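Local coordinates for protein lyase/mutase (Burkholderia cenocepacia, PDB 4LSB) that is named a lyase/mutase, belongs to the phosphoenolpyruvate phosphomutase family of TIM-barrel enzymes and holds a magnesium ion at its barrel, at residues 94-99 / 122-127; 133-138 / 165-170; 159-164 / 188-193. All coordinates share one frame; numbering follows the deposited sequence.

Interaction 1: residues 94-99 / 122-127; sequences ADLENG and GSIEDA. With MG (magnesium ion), chain E.
A94 starts the pairing of strand 92-95 with strand 121-125: its carbonyl O takes the N-H of S123 at 2.9 Å, and A94 and G122 lie in parallel register. D95 sits beside S123, whose OG comes 3.4 Å from D95 CA. D95 has CG anti to the backbone N (chi1 177°), and OD1 accepts the N-H of E97, two residues on, an Asx turn; OD2 is hydrogen-bonded to S58 OG. L96 N donates to S123 O, while L96 CB packs on I124 CD1. E97 then reaches over with its carbonyl O, which receives E125 N at 2.8 Å in a fairly straight bond. The E97 side chain leaves the backbone on the side away from 122-127, bends at chi2 (-91°) and gives OE2 to the magnesium ion at 2.1 Å; S58 is the other protein ligand. E125 OE1 and D95 OD1, 4.3 Å apart, are bridged by water 1, which donates to both and also binds the metal; water 3 links the metal to E125 OE2, so E125 is second-shell. N98 rests its CB on A127 O at 3.3 Å, and G99, closing a type II' turn from L96, brings CA against I124 CD1. This is a magnesium site at the C-terminal ends of neighbouring parallel strands, as expected of a TIM barrel.

Interaction 2: residues 133-138 / 165-170; sequences TPIYAR and CENYLH
I135 carries the contact between the two loops with its CD1 methyl, which lies 3.7 Å from E166 C and about as far from N167 N. Its CG1 is anti to the carbonyl carbon (chi1 -57°), which directs that branch at the opposing loop, and the second torsion swings CD1 onto the backbone between E166 and N167, beside E166 CB. The I135 and N167 side chains cross at about a right angle: N167 OD1 comes up to I135 CG1 at 3.6 Å, while ND2 of the same amide is hydrogen-bonded to T178 and D177 of helix 175-187, which fixes how the group is turned. E166 leaves the contact beyond CB; its chain bends at chi2 and the carboxylate makes a salt bridge with R164.

These two segments belong to loops that follow strands 121-125 and 160-164 of the TIM barrel, each leading into the next helix, so the contact is made between neighbouring loops beyond the C-terminal ends of the strands. No hydrogen bond crosses it.

Further out, P134 CB meets the H170 imidazole obliquely, 3.9 Å from CD2, and touches H170 CB as well. The ring is held from its own loop. H170 CG stands anti to the carbonyl carbon (chi1 -65°), and ND1 donates to E166 O at 3.2 Å in a nearly straight bond, 174° at the hydrogen. That oxygen lies in the ring plane, but the donor sits above the carbonyl plane; L169 N reaches the same oxygen from the opposite face. The second bond belongs to the short 3-10 turn around Y168, so one carbonyl ties both the turn and the imidazole. I135 CD1 approaches the ring obliquely too, 4.1 Å from ND1.

Interaction 3: residues 159-164 / 188-193; sequences FTLTAR and AGADVL
D191 carries its CG anti to the carbonyl carbon (chi1 -58°), which puts CG on the side of L161, and the turn about chi2 sets OD2 toward L161 N; V192 has CG1 anti to the backbone N (chi1 -179°), with CG2 beside that nitrogen and against T160. From D191, OD2 accepts L161 N at 2.8 Å through its anti lone pair in a nearly straight bond, so a side chain stands in for a backbone partner just ahead of the strand pairing. R153 forms a salt bridge with the same OD2 and also hydrogen-bonds to F159 O. The arginine may thus offset the approach of D191 OD2 and F159 O, two acceptors 3.2 Å apart.

L161 O is gripped twice, by D191 N and by V192 N; the first donor lies in the carbonyl plane and the second is tilted from it. Beyond this, A163 N bonds to V192 O at 3.0 Å, and T162 pairs with V192 in parallel register. Strands 160-164 and 192-194 are neighbours in the TIM-barrel sheet, joined through helix 175-187 in a beta-alpha-beta unit. G189 ends that helix in a Schellman motif, turning the chain toward the strand.

On the face with T162 and V192, T160 CG2 meets V192 CG2 at 3.5 Å, and T162 OG1, hydrogen-bonded to R238, comes 3.5 Å from V192 CB. On the other face the two segments meet through apolar groups: A163 CB touches A190 CB at 3.6 Å and L193 CD1 at 4.0 Å, with Y185 of helix 175-187 packing on both A163 and L193.

How the interactions relate
Interactions 1 and 3 are strand pairings in one parallel sheet, separated by the pairing of 121-125 with 160-164; their centres are 10 Å apart. In that middle pairing G122 O receives T162 N at 2.8 Å and I124 O receives R164 N at 3.0 Å. Interaction 2 lies beyond the strand ends, its centre 12 Å from that of interaction 1, and is tied there by D126 OD1 to E166 N (2.8 Å) and N98 ND2 to Y136 OH (2.9 Å). Interactions 2 and 3 adjoin in the chain, and the salt bridge from R164 to E166 spans the junction. The side chain of E166 is about 7 Å from the magnesium ion. The side chain of T162 is about 12 Å from the magnesium ion.

Interaction 1: residues 94-99 / 122-127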
# COMPACT_ATOMS: atom_id res chain seq x y z
N ALA B 94 6.95 -15.16 -8.38
CA ALA B 94 6.48 -15.17 -7.01
C ALA B 94 7.53 -15.57 -6.01
O ALA B 94 8.18 -16.58 -6.14
CB ALA B 94 5.33 -16.15 -6.92
N ASP B 95 7.63 -14.79 -4.97
CA ASP B 95 8.41 -15.14 -3.80
C ASP B 95 7.59 -16.19 -3.03
O ASP B 95 6.52 -15.86 -2.55
CB ASP B 95 8.59 -13.88 -2.99
CG ASP B 95 9.34 -14.09 -1.71
OD1 ASP B 95 9.75 -15.24 -1.38
OD2 ASP B 95 9.55 -13.04 -1.08
N LEU B 96 8.10 -17.42 -2.97
CA LEU B 96 7.38 -18.57 -2.37
C LEU B 96 8.13 -19.08 -1.17
O LEU B 96 8.06 -20.26 -0.81
CB LEU B 96 7.23 -19.67 -3.39
CG LEU B 96 6.45 -19.23 -4.59
CD1 LEU B 96 6.54 -20.29 -5.68
CD2 LEU B 96 5.03 -18.86 -4.20
N GLU B 97 8.86 -18.15 -0.55
CA GLU B 97 9.57 -18.40 0.71
C GLU B 97 10.35 -19.72 0.57
O GLU B 97 11.02 -19.95 -0.44
CB GLU B 97 8.55 -18.50 1.86
CG GLU B 97 7.53 -17.37 1.90
CD GLU B 97 8.00 -16.22 2.75
OE1 GLU B 97 7.38 -15.96 3.81
OE2 GLU B 97 8.99 -15.61 2.35
N ASN B 98 10.22 -20.61 1.56
CA ASN B 98 10.87 -21.94 1.50
C ASN B 98 9.94 -23.03 0.92
O ASN B 98 10.17 -24.23 1.13
CB ASN B 98 11.34 -22.31 2.91
CG ASN B 98 10.18 -22.65 3.83
OD1 ASN B 98 9.08 -22.09 3.71
ND2 ASN B 98 10.41 -23.60 4.73
N GLY B 99 8.90 -22.61 0.18
CA GLY B 99 7.87 -23.54 -0.33
C GLY B 99 6.77 -23.85 0.71
O GLY B 99 5.90 -24.69 0.44
N GLY B 122 8.95 -18.43 -9.97
CA GLY B 122 9.01 -18.21 -8.50
C GLY B 122 10.28 -18.72 -7.87
O GLY B 122 11.01 -19.46 -8.50
N SER B 123 10.49 -18.34 -6.60
CA SER B 123 11.67 -18.65 -5.81
C SER B 123 11.40 -19.61 -4.65
O SER B 123 10.42 -19.45 -3.91
CB SER B 123 12.31 -17.38 -5.21
OG SER B 123 11.45 -16.63 -4.32
N ILE B 124 12.30 -20.54 -4.46
CA ILE B 124 12.29 -21.45 -3.32
C ILE B 124 13.61 -21.30 -2.61
O ILE B 124 14.67 -21.54 -3.19
CB ILE B 124 12.09 -22.93 -3.73
CG1 ILE B 124 10.73 -23.14 -4.40
CG2 ILE B 124 12.15 -23.85 -2.52
CD1 ILE B 124 9.49 -22.86 -3.53
N GLU B 125 13.53 -20.92 -1.35
CA GLU B 125 14.73 -20.71 -0.57
C GLU B 125 15.06 -21.85 0.36
O GLU B 125 14.19 -22.68 0.69
CB GLU B 125 14.66 -19.39 0.18
CG GLU B 125 13.60 -19.33 1.24
CD GLU B 125 13.17 -17.91 1.60
OE1 GLU B 125 12.99 -17.01 0.73
OE2 GLU B 125 12.96 -17.71 2.80
N ASP B 126 16.31 -21.90 0.81
CA ASP B 126 16.79 -22.98 1.73
C ASP B 126 16.90 -22.57 3.21
O ASP B 126 17.71 -23.09 3.94
CB ASP B 126 18.12 -23.55 1.21
CG ASP B 126 19.23 -22.48 1.07
OD1 ASP B 126 18.97 -21.38 1.56
OD2 ASP B 126 20.31 -22.75 0.52
N ALA B 127 16.08 -21.61 3.63
CA ALA B 127 15.99 -21.22 5.01
C ALA B 127 14.87 -22.04 5.64
O ALA B 127 13.76 -22.07 5.13
CB ALA B 127 15.70 -19.74 5.18
MG MG E . 10.33 -14.10 2.87
O HOH W 1 11.37 -14.70 0.77
O HOH W 2 11.89 -17.82 -2.06
O HOH W 3 11.63 -15.59 3.78
O HOH W 4 11.62 -12.53 2.98

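Interaction 2: residues 133-138 / 165-170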
# COMPACT_ATOMS: atom_id res chain seq x y z
N THR B 133 19.00 -24.68 13.28
CA THR B 133 19.55 -25.13 12.01
C THR B 133 18.94 -24.28 10.89
O THR B 133 17.96 -24.72 10.25
CB THR B 133 19.19 -26.60 11.78
OG1 THR B 133 19.65 -27.37 12.90
CG2 THR B 133 19.84 -27.13 10.50
N PRO B 134 19.49 -23.07 10.65
CA PRO B 134 18.73 -22.04 9.88
C PRO B 134 18.68 -22.31 8.38
O PRO B 134 17.87 -21.70 7.69
CB PRO B 134 19.50 -20.73 10.17
CG PRO B 134 20.88 -21.19 10.56
CD PRO B 134 20.89 -22.66 10.85
N ILE B 135 19.52 -23.22 7.91
CA ILE B 135 19.64 -23.54 6.48
C ILE B 135 19.51 -25.05 6.35
O ILE B 135 20.16 -25.77 7.10
CB ILE B 135 21.01 -23.12 5.89
CG1 ILE B 135 21.28 -21.64 6.10
CG2 ILE B 135 21.10 -23.47 4.41
CD1 ILE B 135 20.47 -20.68 5.23
N TYR B 136 18.68 -25.51 5.42
CA TYR B 136 18.54 -26.95 5.18
C TYR B 136 19.88 -27.57 4.82
O TYR B 136 20.69 -26.97 4.13
CB TYR B 136 17.53 -27.29 4.04
CG TYR B 136 16.10 -26.94 4.34
CD1 TYR B 136 15.28 -27.77 5.13
CD2 TYR B 136 15.55 -25.80 3.82
CE1 TYR B 136 13.97 -27.41 5.40
CE2 TYR B 136 14.25 -25.44 4.08
CZ TYR B 136 13.45 -26.24 4.86
OH TYR B 136 12.18 -25.81 5.11
N ALA B 137 20.11 -28.82 5.23
CA ALA B 137 21.28 -29.58 4.76
C ALA B 137 21.31 -29.68 3.22
O ALA B 137 20.26 -29.76 2.56
CB ALA B 137 21.32 -30.96 5.40
N ARG B 138 22.51 -29.70 2.65
CA ARG B 138 22.71 -29.75 1.19
C ARG B 138 21.86 -30.79 0.48
O ARG B 138 21.27 -30.53 -0.57
CB ARG B 138 24.19 -30.03 0.88
CG ARG B 138 24.62 -30.09 -0.60
CD ARG B 138 25.07 -28.73 -1.17
NE ARG B 138 26.48 -28.35 -0.90
CZ ARG B 138 27.52 -28.70 -1.66
NH1 ARG B 138 27.36 -29.47 -2.74
NH2 ARG B 138 28.75 -28.31 -1.35
N CYS B 165 19.71 -19.41 -2.08
CA CYS B 165 20.57 -19.82 -0.96
C CYS B 165 20.66 -18.66 0.03
O CYS B 165 21.11 -17.54 -0.32
CB CYS B 165 21.95 -20.26 -1.43
SG CYS B 165 23.02 -20.57 -0.01
N GLU B 166 20.23 -18.93 1.26
CA GLU B 166 20.00 -17.87 2.21
C GLU B 166 21.15 -17.66 3.20
O GLU B 166 21.01 -16.92 4.15
CB GLU B 166 18.70 -18.12 2.96
CG GLU B 166 17.51 -18.26 2.06
CD GLU B 166 17.17 -16.98 1.32
OE1 GLU B 166 16.74 -16.02 1.99
OE2 GLU B 166 17.32 -16.93 0.08
N ASN B 167 22.26 -18.34 2.94
CA ASN B 167 23.44 -18.33 3.81
C ASN B 167 23.79 -16.98 4.39
O ASN B 167 23.96 -16.85 5.62
CB ASN B 167 24.64 -18.85 3.07
CG ASN B 167 24.80 -20.35 3.19
OD1 ASN B 167 24.12 -21.01 3.97
ND2 ASN B 167 25.70 -20.90 2.41
N TYR B 168 23.89 -15.98 3.51
CA TYR B 168 24.36 -14.66 3.91
C TYR B 168 23.36 -13.90 4.76
O TYR B 168 23.73 -12.91 5.38
CB TYR B 168 24.75 -13.80 2.69
CG TYR B 168 26.15 -14.07 2.15
CD1 TYR B 168 26.50 -15.32 1.62
CD2 TYR B 168 27.11 -13.07 2.15
CE1 TYR B 168 27.77 -15.56 1.12
CE2 TYR B 168 28.38 -13.29 1.65
CZ TYR B 168 28.72 -14.51 1.14
OH TYR B 168 29.97 -14.70 0.67
N LEU B 169 22.10 -14.33 4.76
CA LEU B 169 21.11 -13.71 5.65
C LEU B 169 21.06 -14.37 7.05
O LEU B 169 20.37 -13.86 7.94
CB LEU B 169 19.72 -13.70 5.04
CG LEU B 169 19.55 -13.12 3.62
CD1 LEU B 169 18.08 -13.18 3.24
CD2 LEU B 169 20.05 -11.69 3.49
N HIS B 170 21.80 -15.45 7.27
CA HIS B 170 21.75 -16.16 8.55
C HIS B 170 23.16 -16.39 9.14
O HIS B 170 23.51 -17.47 9.63
CB HIS B 170 20.98 -17.49 8.39
CG HIS B 170 19.54 -17.31 8.05
ND1 HIS B 170 19.10 -17.13 6.75
CD2 HIS B 170 18.44 -17.22 8.83
CE1 HIS B 170 17.79 -16.95 6.75
NE2 HIS B 170 17.36 -17.00 8.00

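Interaction 3: residues 159-164 / 188-193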
# COMPACT_ATOMS: atom_id res chain seq x y z
N PHE B 159 8.18 -22.48 -16.80
CA PHE B 159 8.12 -21.83 -15.48
C PHE B 159 9.55 -21.57 -15.06
O PHE B 159 10.39 -22.49 -15.09
CB PHE B 159 7.39 -22.72 -14.47
CG PHE B 159 7.25 -22.11 -13.08
CD1 PHE B 159 8.29 -22.17 -12.17
CD2 PHE B 159 6.06 -21.51 -12.70
CE1 PHE B 159 8.14 -21.63 -10.92
CE2 PHE B 159 5.92 -20.96 -11.47
CZ PHE B 159 6.97 -21.02 -10.57
N THR B 160 9.86 -20.31 -14.76
CA THR B 160 11.22 -19.92 -14.43
C THR B 160 11.44 -20.01 -12.93
O THR B 160 10.93 -19.17 -12.17
CB THR B 160 11.55 -18.50 -14.89
OG1 THR B 160 11.45 -18.46 -16.31
CG2 THR B 160 12.96 -18.11 -14.46
N LEU B 161 12.11 -21.11 -12.53
CA LEU B 161 12.40 -21.40 -11.14
C LEU B 161 13.69 -20.74 -10.66
O LEU B 161 14.76 -21.00 -11.18
CB LEU B 161 12.45 -22.90 -10.81
CG LEU B 161 12.74 -23.22 -9.33
CD1 LEU B 161 11.57 -22.96 -8.40
CD2 LEU B 161 13.19 -24.67 -9.14
N THR B 162 13.54 -19.90 -9.64
CA THR B 162 14.70 -19.30 -8.96
C THR B 162 14.97 -20.10 -7.68
O THR B 162 14.09 -20.23 -6.83
CB THR B 162 14.46 -17.82 -8.64
OG1 THR B 162 14.20 -17.08 -9.82
CG2 THR B 162 15.68 -17.21 -7.97
N ALA B 163 16.19 -20.63 -7.55
CA ALA B 163 16.61 -21.30 -6.36
C ALA B 163 17.44 -20.32 -5.54
O ALA B 163 18.38 -19.69 -6.07
CB ALA B 163 17.45 -22.53 -6.71
N ARG B 164 17.01 -20.11 -4.29
CA ARG B 164 17.68 -19.21 -3.34
C ARG B 164 18.53 -19.94 -2.29
O ARG B 164 18.12 -20.94 -1.68
CB ARG B 164 16.65 -18.33 -2.62
CG ARG B 164 16.21 -17.12 -3.43
CD ARG B 164 15.09 -16.30 -2.82
NE ARG B 164 15.45 -15.77 -1.51
CZ ARG B 164 14.81 -14.79 -0.90
NH1 ARG B 164 13.80 -14.16 -1.47
NH2 ARG B 164 15.21 -14.43 0.29
N ALA B 188 20.43 -29.45 -10.31
CA ALA B 188 19.12 -30.03 -10.13
C ALA B 188 18.02 -29.51 -11.08
O ALA B 188 16.95 -30.10 -11.10
CB ALA B 188 18.69 -29.90 -8.69
N GLY B 189 18.27 -28.42 -11.82
CA GLY B 189 17.37 -27.91 -12.87
C GLY B 189 16.86 -26.47 -12.64
O GLY B 189 16.01 -25.96 -13.36
N ALA B 190 17.31 -25.83 -11.56
CA ALA B 190 16.90 -24.42 -11.32
C ALA B 190 17.28 -23.51 -12.50
O ALA B 190 18.33 -23.66 -13.12
CB ALA B 190 17.49 -23.91 -10.01
N ASP B 191 16.41 -22.57 -12.86
CA ASP B 191 16.67 -21.73 -14.04
C ASP B 191 17.44 -20.49 -13.71
O ASP B 191 18.17 -19.96 -14.53
CB ASP B 191 15.33 -21.33 -14.64
CG ASP B 191 14.49 -22.53 -15.01
OD1 ASP B 191 14.86 -23.21 -15.98
OD2 ASP B 191 13.48 -22.80 -14.33
N VAL B 192 17.27 -19.99 -12.48
CA VAL B 192 17.88 -18.73 -12.06
C VAL B 192 18.38 -18.96 -10.66
O VAL B 192 17.75 -19.71 -9.90
CB VAL B 192 16.89 -17.56 -12.06
CG1 VAL B 192 17.60 -16.28 -11.62
CG2 VAL B 192 16.23 -17.40 -13.41
N LEU B 193 19.56 -18.45 -10.35
CA LEU B 193 20.18 -18.70 -9.05
C LEU B 193 20.32 -17.37 -8.29
O LEU B 193 20.62 -16.35 -8.85
CB LEU B 193 21.57 -19.36 -9.17
CG LEU B 193 21.62 -20.79 -9.68
CD1 LEU B 193 20.72 -21.73 -8.89
CD2 LEU B 193 21.29 -20.79 -11.16